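Local coordinates for protein dally-like, isoform A (PDB 6XTZ) that is a glypican, probably a cell-surface heparan sulfate proteoglycan, that binds Wnt and Hedgehog proteins and can shelter the palmitoleate lipid of Wnt, at residues R201-A206 with K278-L283. The protein carries 5 engineered substitutions. Sequence-based numbering, arbitrary orientation.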
# COMPACT_ATOMS: atom_id res chain seq x y z
N ARG A 201 1.02 -13.47 -3.04
CA ARG A 201 0.69 -13.24 -1.63
C ARG A 201 1.15 -11.86 -1.18
O ARG A 201 0.39 -11.12 -0.54
CB ARG A 201 1.30 -14.32 -0.76
CG ARG A 201 1.34 -13.96 0.71
CD ARG A 201 1.79 -15.11 1.59
NE ARG A 201 2.03 -14.67 2.96
CZ ARG A 201 1.08 -14.50 3.88
NH1 ARG A 201 -0.19 -14.73 3.57
NH2 ARG A 201 1.41 -14.10 5.10
N THR A 202 2.39 -11.49 -1.51
CA THR A 202 2.92 -10.20 -1.07
C THR A 202 2.11 -9.04 -1.64
O THR A 202 1.91 -8.03 -0.96
CB THR A 202 4.39 -10.09 -1.48
OG1 THR A 202 5.12 -11.21 -0.96
CG2 THR A 202 5.00 -8.80 -0.93
N TYR A 203 1.63 -9.18 -2.88
CA TYR A 203 0.83 -8.13 -3.50
C TYR A 203 -0.41 -7.82 -2.66
O TYR A 203 -0.69 -6.66 -2.36
CB TYR A 203 0.45 -8.56 -4.91
CG TYR A 203 -0.13 -7.48 -5.80
CD1 TYR A 203 0.67 -6.46 -6.29
CD2 TYR A 203 -1.47 -7.51 -6.17
CE1 TYR A 203 0.15 -5.48 -7.11
CE2 TYR A 203 -2.00 -6.53 -6.99
CZ TYR A 203 -1.19 -5.52 -7.46
OH TYR A 203 -1.71 -4.55 -8.28
N GLY A 204 -1.15 -8.86 -2.27
CA GLY A 204 -2.32 -8.66 -1.44
C GLY A 204 -2.00 -8.31 -0.00
O GLY A 204 -2.73 -7.54 0.63
N GLN A 205 -0.92 -8.87 0.54
CA GLN A 205 -0.57 -8.58 1.93
C GLN A 205 -0.07 -7.14 2.10
O GLN A 205 -0.42 -6.46 3.06
CB GLN A 205 0.47 -9.57 2.45
CG GLN A 205 -0.04 -10.98 2.61
CD GLN A 205 -1.15 -11.09 3.63
OE1 GLN A 205 -1.19 -10.35 4.61
NE2 GLN A 205 -2.08 -12.02 3.40
N ALA A 206 0.75 -6.68 1.16
CA ALA A 206 1.23 -5.30 1.21
C ALA A 206 0.09 -4.31 1.03
O ALA A 206 0.07 -3.25 1.66
CB ALA A 206 2.32 -5.07 0.16
N LYS A 278 5.50 -2.49 -9.76
CA LYS A 278 6.46 -3.46 -10.27
C LYS A 278 5.97 -4.88 -10.07
O LYS A 278 6.10 -5.72 -10.97
CB LYS A 278 7.82 -3.26 -9.60
CG LYS A 278 8.64 -2.11 -10.16
CD LYS A 278 10.07 -2.17 -9.65
CE LYS A 278 10.97 -1.20 -10.40
NZ LYS A 278 12.40 -1.33 -9.98
N VAL A 279 5.41 -5.18 -8.89
CA VAL A 279 4.88 -6.51 -8.64
C VAL A 279 3.67 -6.78 -9.53
O VAL A 279 3.52 -7.88 -10.07
CB VAL A 279 4.55 -6.68 -7.15
CG1 VAL A 279 3.86 -8.02 -6.90
CG2 VAL A 279 5.82 -6.58 -6.32
N ALA A 280 2.80 -5.78 -9.69
CA ALA A 280 1.67 -5.93 -10.61
C ALA A 280 2.13 -6.19 -12.03
O ALA A 280 1.45 -6.90 -12.79
CB ALA A 280 0.79 -4.68 -10.56
N GLU A 281 3.28 -5.64 -12.42
CA GLU A 281 3.84 -5.94 -13.73
C GLU A 281 4.24 -7.40 -13.83
O GLU A 281 4.02 -8.05 -14.87
CB GLU A 281 5.04 -5.03 -14.01
CG GLU A 281 5.61 -5.14 -15.42
CD GLU A 281 6.91 -4.37 -15.58
OE1 GLU A 281 7.95 -4.85 -15.08
OE2 GLU A 281 6.89 -3.29 -16.21
N ARG A 282 4.83 -7.95 -12.76
CA ARG A 282 5.19 -9.36 -12.74
C ARG A 282 3.95 -10.25 -12.76
O ARG A 282 3.91 -11.25 -13.48
CB ARG A 282 6.04 -9.66 -11.51
CG ARG A 282 7.43 -9.07 -11.55
CD ARG A 282 8.36 -9.91 -12.41
NE ARG A 282 9.75 -9.48 -12.30
CZ ARG A 282 10.37 -8.72 -13.19
NH1 ARG A 282 9.73 -8.30 -14.27
NH2 ARG A 282 11.64 -8.37 -13.00
N LEU A 283 2.93 -9.90 -11.96
CA LEU A 283 1.73 -10.72 -11.87
C LEU A 283 0.98 -10.77 -13.19
O LEU A 283 0.33 -11.78 -13.49
CB LEU A 283 0.82 -10.21 -10.76
CG LEU A 283 1.38 -10.33 -9.34
CD1 LEU A 283 0.37 -9.81 -8.33
CD2 LEU A 283 1.76 -11.77 -9.05
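Tyr203 packs its ring against Val279, Ala280 and Leu283, one turn of the partner helix, and supplies every close contact from its side. This apolar side is close-packed along the whole ring. At the base, Leu283 CD1 sits over one face in a CH-pi contact, offset toward the rim and 3.5 Å from Tyr203 CG. Val279 reaches the same region with CG1, the branch anti to its backbone N (chi1 174°), 3.6 Å from Tyr203 CD1. At the outer end, Ala280 CB approaches obliquely and lies 3.4 Å from Tyr203 OH. The axes of the two segments come within 10.3 Å of each other, running roughly antiparallel (143°), and the Tyr203 ring fills the space between them. Phe87 meets the ring edge-to-face; Ile449 and Arg450 of helix 441-455 also touch Tyr203. Solvent is met beyond this cluster, where Lys278 and Glu281 are exposed; Arg282, partly exposed, makes cation-pi contacts with Tyr537 and Phe287. The side chain of Leu283 lies about 12 Å from the bound O-palmitoleoyl serine. With no hydrogen bond across the segments, this pairing within the elongated glypican helical bundle rests on shape and on apolar and CH-pi contact, while a third helix offers the tyrosine hydroxyl a weak hydrogen bond through Val446 O.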